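Side-chain contacts in endo-beta-1,4-glucanase (Bacillus licheniformis, PDB 2JEN), which hydrolyses internal beta-1,4-glucosidic bonds of xyloglucan and probably of cellulose, as a family 12 glycoside hydrolase: residues 87-92 / 135-140; 155-160 / 241-246. The protein carries 1 engineered substitution. All blocks are in the same frame, centred on the assembly; numbering follows the deposited sequence.

Contact 1 (87-92 / 135-140). With GLC (alpha-D-glucopyranose), chain B.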
# COMPACT_ATOMS: atom_id res chain seq x y z
N LYS A 87 -14.19 17.36 1.30
CA LYS A 87 -12.92 16.81 1.73
C LYS A 87 -11.78 17.13 0.78
O LYS A 87 -10.64 17.30 1.20
CB LYS A 87 -12.98 15.30 1.90
CG LYS A 87 -14.13 14.80 2.81
CD LYS A 87 -14.25 15.55 4.12
CE LYS A 87 -15.35 14.99 5.05
NZ LYS A 87 -16.73 15.19 4.46
N ALA A 88 -12.11 17.18 -0.51
CA ALA A 88 -11.09 17.23 -1.55
C ALA A 88 -11.71 17.75 -2.84
O ALA A 88 -12.93 17.62 -3.04
CB ALA A 88 -10.49 15.81 -1.77
N TYR A 89 -10.85 18.30 -3.72
CA TYR A 89 -11.25 18.71 -5.05
C TYR A 89 -10.13 18.32 -6.02
O TYR A 89 -9.47 19.18 -6.60
CB TYR A 89 -11.52 20.21 -5.08
CG TYR A 89 -11.99 20.79 -6.41
CD1 TYR A 89 -13.13 20.33 -7.07
CD2 TYR A 89 -11.27 21.79 -7.05
CE1 TYR A 89 -13.59 20.91 -8.25
CE2 TYR A 89 -11.70 22.36 -8.23
CZ TYR A 89 -12.82 21.87 -8.87
OH TYR A 89 -13.25 22.48 -10.02
N PRO A 90 -9.91 17.01 -6.19
CA PRO A 90 -9.01 16.60 -7.27
C PRO A 90 -9.53 17.22 -8.57
O PRO A 90 -10.74 17.25 -8.81
CB PRO A 90 -9.12 15.06 -7.29
CG PRO A 90 -10.49 14.79 -6.63
CD PRO A 90 -10.62 15.88 -5.58
N SER A 91 -8.62 17.74 -9.38
CA SER A 91 -9.00 18.65 -10.43
C SER A 91 -7.88 18.86 -11.42
O SER A 91 -6.72 18.54 -11.16
CB SER A 91 -9.39 19.98 -9.80
OG SER A 91 -8.43 20.38 -8.84
N ILE A 92 -8.27 19.38 -12.59
CA ILE A 92 -7.33 19.99 -13.53
C ILE A 92 -7.38 21.49 -13.35
O ILE A 92 -8.47 22.06 -13.31
CB ILE A 92 -7.66 19.63 -14.99
CG1 ILE A 92 -7.72 18.12 -15.17
CG2 ILE A 92 -6.66 20.30 -15.92
CD1 ILE A 92 -8.34 17.69 -16.54
N ALA A 135 -17.52 19.52 -11.33
CA ALA A 135 -17.76 20.95 -11.41
C ALA A 135 -16.55 21.73 -11.89
O ALA A 135 -15.41 21.46 -11.45
CB ALA A 135 -18.19 21.51 -10.05
N TYR A 136 -16.79 22.72 -12.75
CA TYR A 136 -15.84 23.77 -12.98
C TYR A 136 -15.77 24.68 -11.78
O TYR A 136 -16.80 24.94 -11.14
CB TYR A 136 -16.20 24.62 -14.18
CG TYR A 136 -15.93 23.97 -15.51
CD1 TYR A 136 -14.68 24.03 -16.09
CD2 TYR A 136 -16.93 23.25 -16.19
CE1 TYR A 136 -14.42 23.42 -17.29
CE2 TYR A 136 -16.67 22.62 -17.39
CZ TYR A 136 -15.41 22.72 -17.97
OH TYR A 136 -15.15 22.11 -19.19
N ASP A 137 -14.58 25.18 -11.50
CA ASP A 137 -14.34 26.21 -10.47
C ASP A 137 -13.52 27.30 -11.11
O ASP A 137 -12.40 27.04 -11.61
CB ASP A 137 -13.62 25.62 -9.26
CG ASP A 137 -13.82 26.38 -7.97
OD1 ASP A 137 -14.84 27.06 -7.77
OD2 ASP A 137 -12.98 26.24 -7.09
N ILE A 138 -14.11 28.49 -11.23
CA ILE A 138 -13.49 29.61 -11.90
C ILE A 138 -13.22 30.68 -10.86
O ILE A 138 -14.12 31.08 -10.13
CB ILE A 138 -14.43 30.15 -12.99
CG1 ILE A 138 -14.76 29.08 -14.05
CG2 ILE A 138 -13.86 31.42 -13.65
CD1 ILE A 138 -16.19 28.70 -14.16
N TRP A 139 -11.96 31.11 -10.73
CA TRP A 139 -11.54 32.07 -9.73
C TRP A 139 -11.33 33.43 -10.35
O TRP A 139 -10.76 33.52 -11.44
CB TRP A 139 -10.25 31.63 -9.07
CG TRP A 139 -10.37 30.43 -8.23
CD1 TRP A 139 -9.82 29.18 -8.46
CD2 TRP A 139 -11.05 30.35 -6.97
NE1 TRP A 139 -10.13 28.35 -7.42
CE2 TRP A 139 -10.88 29.04 -6.49
CE3 TRP A 139 -11.77 31.25 -6.20
CZ2 TRP A 139 -11.40 28.64 -5.29
CZ3 TRP A 139 -12.28 30.85 -5.00
CH2 TRP A 139 -12.09 29.56 -4.54
N LEU A 140 -11.78 34.47 -9.64
CA LEU A 140 -11.57 35.84 -10.06
C LEU A 140 -10.92 36.65 -8.95
O LEU A 140 -11.09 36.36 -7.76
CB LEU A 140 -12.90 36.49 -10.49
CG LEU A 140 -13.65 35.80 -11.62
CD1 LEU A 140 -14.67 34.78 -11.16
CD2 LEU A 140 -14.28 36.86 -12.55
C1 GLC B . -16.02 26.35 -3.98
C2 GLC B . -15.35 27.03 -2.79
C3 GLC B . -13.87 27.10 -3.04
C4 GLC B . -13.34 25.67 -3.16
C5 GLC B . -14.09 25.05 -4.34
C6 GLC B . -13.59 23.66 -4.76
O1 GLC B . -17.42 26.30 -3.86
O2 GLC B . -15.74 28.37 -2.55
O3 GLC B . -13.34 27.90 -1.98
O4 GLC B . -11.96 25.68 -3.47
O5 GLC B . -15.48 25.03 -4.04
O6 GLC B . -13.59 22.76 -3.68

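Contact 2 (155-160 / 241-246). Engineered in segment 155-160: Ala155 (natural residue Glu). With GLC (alpha-D-glucopyranose), chain B; GLC (alpha-D-glucopyranose), chain C; XYS (alpha-D-xylopyranose), chain D.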
# COMPACT_ATOMS: atom_id res chain seq x y z
N ALA A 155 -15.81 33.28 -6.84
CA ALA A 155 -15.77 31.96 -7.43
C ALA A 155 -17.04 31.73 -8.22
O ALA A 155 -18.14 32.04 -7.72
CB ALA A 155 -15.63 30.88 -6.37
N ILE A 156 -16.91 31.13 -9.41
CA ILE A 156 -18.03 30.65 -10.18
C ILE A 156 -17.89 29.14 -10.32
O ILE A 156 -16.82 28.68 -10.71
CB ILE A 156 -18.09 31.32 -11.54
CG1 ILE A 156 -18.22 32.82 -11.41
CG2 ILE A 156 -19.20 30.70 -12.39
CD1 ILE A 156 -18.01 33.55 -12.79
N MET A 157 -18.91 28.40 -9.98
CA MET A 157 -18.92 26.96 -10.13
C MET A 157 -19.96 26.56 -11.16
O MET A 157 -21.07 27.11 -11.20
CB MET A 157 -19.25 26.28 -8.82
CG MET A 157 -18.38 26.68 -7.69
SD MET A 157 -18.50 25.51 -6.34
CE MET A 157 -17.43 24.18 -6.92
N ILE A 158 -19.64 25.58 -11.99
CA ILE A 158 -20.54 25.06 -13.00
C ILE A 158 -20.56 23.57 -12.84
O ILE A 158 -19.59 22.88 -13.25
CB ILE A 158 -20.17 25.51 -14.43
CG1 ILE A 158 -20.00 27.03 -14.52
CG2 ILE A 158 -21.21 24.97 -15.43
CD1 ILE A 158 -19.52 27.55 -15.84
N TRP A 159 -21.61 23.04 -12.25
CA TRP A 159 -21.71 21.63 -11.92
C TRP A 159 -22.37 20.85 -13.06
O TRP A 159 -23.54 21.08 -13.40
CB TRP A 159 -22.52 21.37 -10.65
CG TRP A 159 -22.05 22.00 -9.37
CD1 TRP A 159 -21.35 23.17 -9.20
CD2 TRP A 159 -22.37 21.53 -8.07
NE1 TRP A 159 -21.17 23.41 -7.85
CE2 TRP A 159 -21.80 22.42 -7.15
CE3 TRP A 159 -23.07 20.43 -7.60
CZ2 TRP A 159 -21.92 22.25 -5.77
CZ3 TRP A 159 -23.18 20.26 -6.21
CH2 TRP A 159 -22.61 21.18 -5.33
N LEU A 160 -21.62 19.93 -13.64
CA LEU A 160 -22.11 19.01 -14.65
C LEU A 160 -22.67 17.75 -14.04
O LEU A 160 -23.42 17.03 -14.69
CB LEU A 160 -21.02 18.69 -15.64
CG LEU A 160 -20.41 19.84 -16.41
CD1 LEU A 160 -19.38 19.36 -17.44
CD2 LEU A 160 -21.46 20.77 -17.06
N GLY A 241 -13.06 19.66 -11.69
CA GLY A 241 -12.77 18.52 -10.83
C GLY A 241 -13.98 18.00 -10.14
O GLY A 241 -15.11 18.32 -10.53
N THR A 242 -13.76 17.12 -9.16
CA THR A 242 -14.84 16.53 -8.40
C THR A 242 -14.69 16.93 -6.95
O THR A 242 -13.77 16.50 -6.29
CB THR A 242 -14.87 15.01 -8.53
OG1 THR A 242 -13.61 14.49 -8.09
CG2 THR A 242 -15.10 14.51 -9.95
N GLU A 243 -15.63 17.71 -6.40
CA GLU A 243 -15.65 17.88 -4.94
C GLU A 243 -16.20 16.61 -4.37
O GLU A 243 -17.26 16.13 -4.80
CB GLU A 243 -16.53 19.04 -4.50
CG GLU A 243 -16.05 20.41 -4.95
CD GLU A 243 -16.87 21.54 -4.37
OE1 GLU A 243 -18.06 21.63 -4.67
OE2 GLU A 243 -16.31 22.35 -3.61
N VAL A 244 -15.48 16.01 -3.42
CA VAL A 244 -15.91 14.78 -2.79
C VAL A 244 -16.20 15.06 -1.32
O VAL A 244 -15.37 15.63 -0.61
CB VAL A 244 -14.88 13.66 -2.90
CG1 VAL A 244 -15.46 12.39 -2.22
CG2 VAL A 244 -14.49 13.41 -4.37
N PHE A 245 -17.43 14.72 -0.90
CA PHE A 245 -17.89 14.83 0.45
C PHE A 245 -17.69 13.50 1.18
O PHE A 245 -17.28 13.44 2.34
CB PHE A 245 -19.34 15.25 0.46
CG PHE A 245 -19.60 16.56 -0.21
CD1 PHE A 245 -19.75 16.62 -1.60
CD2 PHE A 245 -19.68 17.73 0.52
CE1 PHE A 245 -19.98 17.85 -2.23
CE2 PHE A 245 -19.96 18.96 -0.13
CZ PHE A 245 -20.10 19.00 -1.50
N GLY A 246 -17.97 12.41 0.48
CA GLY A 246 -17.71 11.08 1.01
C GLY A 246 -17.89 10.03 -0.05
O GLY A 246 -18.59 10.27 -1.04
C1 GLC B . -16.02 26.35 -3.98
C2 GLC B . -15.35 27.03 -2.79
C3 GLC B . -13.87 27.10 -3.04
C4 GLC B . -13.34 25.67 -3.16
C5 GLC B . -14.09 25.05 -4.34
C6 GLC B . -13.59 23.66 -4.76
O1 GLC B . -17.42 26.30 -3.86
O2 GLC B . -15.74 28.37 -2.55
O3 GLC B . -13.34 27.90 -1.98
O4 GLC B . -11.96 25.68 -3.47
O5 GLC B . -15.48 25.03 -4.04
O6 GLC B . -13.59 22.76 -3.68
C1 GLC C . -20.70 23.39 -0.13
C2 GLC C . -20.66 23.38 -1.64
C3 GLC C . -19.25 23.41 -2.17
C4 GLC C . -18.40 24.48 -1.50
C5 GLC C . -18.60 24.40 0.03
C6 GLC C . -17.87 25.55 0.72
O2 GLC C . -21.29 22.20 -2.10
O3 GLC C . -19.29 23.66 -3.55
O4 GLC C . -17.03 24.33 -1.88
O5 GLC C . -19.97 24.53 0.33
O6 GLC C . -17.79 25.27 2.12
C1 XYS D . -24.63 19.50 0.74
C2 XYS D . -25.81 18.73 1.28
C3 XYS D . -25.33 17.54 2.09
C4 XYS D . -24.40 16.71 1.23
C5 XYS D . -23.29 17.62 0.72
O2 XYS D . -26.63 19.59 2.09
O3 XYS D . -26.43 16.77 2.55
O4 XYS D . -23.80 15.71 2.05
O5 XYS D . -23.81 18.70 -0.05

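Contact 1 (87-92 / 135-140)
Tyr89 reaches across to the strand 135-140 with its phenol end, and its hydroxyl donates a hydrogen bond to the backbone carbonyl of Ala135, OH to O 2.8 Å. The C=O...OH angle is 144° and the donor is tilted from the carbonyl plane, while the acceptor lies at the edge of the Tyr89 ring. CG of Tyr89 stands anti to the backbone N (chi1 -179°), which points the ring at the strand 131-141 and brings its hydroxyl to the Ala135 carbonyl. There the same hydroxyl packs on the methylene of Asp137, OH to CB 3.3 Å. Ring and carboxylate are turned almost perpendicular, their planes 84° apart.

The two faces of the tyrosine ring are used differently: C6 of the chain B glucose sits 3.6 Å above one, off centre, and CB of Ser91 takes a similar place on the other. Ser91 OG also bonds back to the Tyr89 carbonyl, OG to O 2.7 Å. Asp137 directs its carboxylate at the same sugar, with OD2 3.2 Å from C5, and Trp139 offers its ring edge to the glucose, CH2 to O3 3.3 Å. Glu239 and Glu243 of the strand 234-244 also pack against Tyr89. Tyr89, Asp137 and Trp139 belong to the glycan pocket, and their gathering round one glucose forms part of the substrate cleft on the concave sheet of the family 12 beta-jelly roll.

Contact 2 (155-160 / 241-246)
Met157 and Glu243 approach from opposite directions and meet methyl to carboxylate, Met157 CE lying 3.5 Å from Glu243 OE1. The Trp159 ring comes up obliquely to the same oxygen, its CZ2 4.1 Å away, so between the two segments the contact is van der Waals in kind. The polar bonds go to the sugars. Glu243 OE1 accepts from O3 of the chain C glucose at 2.6 Å, and its OE2 accepts from O6 of the chain B glucose at 2.8 Å; one carboxylate thus bridges two sugars.

The bend at chi3 (80°) turns the Met157 methyl toward Glu243, and CE also lies 3.6 Å from O5 of the chain B glucose. The Trp159 edge meets O2 of the chain C glucose, CH2 to O2 3.6 Å. Phe245 presents one face to C5 of the xylose, with CD2 3.6 Å from it, and its edge to that same glucose O2.

Glu243 reaches the sugars because its chain is extended beyond CG (chi2 -174°), and Asn133 ND2 gives OE1 a further hydrogen bond. With an alanine here, O3 of the chain C glucose, O6 of the chain B glucose and Asn133 ND2 would probably all be left without their carboxylate acceptor.

Phe245 and Gly246 both face Thr131, forming a classic beta bulge where the chain turns a corner. The strand 131-141 lies between 154-163 and 234-244, with Asp137 packed on Met157 and Ala135 on Trp159, while Ile156 and Ile158 pack on the helix 215-225.

Overall arrangement
Both contacts are buried near the middle of the chain, their centres 6 Å apart, and both touch the chain B glucose. They share one sheet: the strands 131-141 and 154-163 follow each other in sequence and pair, with Ile138 N 2.8 Å from Ile156 O in a probable hydrogen bond. A second link runs between the other segments, from Lys87 NZ to Phe245 O. Their chemistry differs. Contact 1 is closed by a direct side-chain-to-backbone hydrogen bond, whereas in contact 2 the protein groups only pack together and the polar bonding passes through the sugars. Contact 2 also touches the chain C glucose and, through Phe245, a xylose.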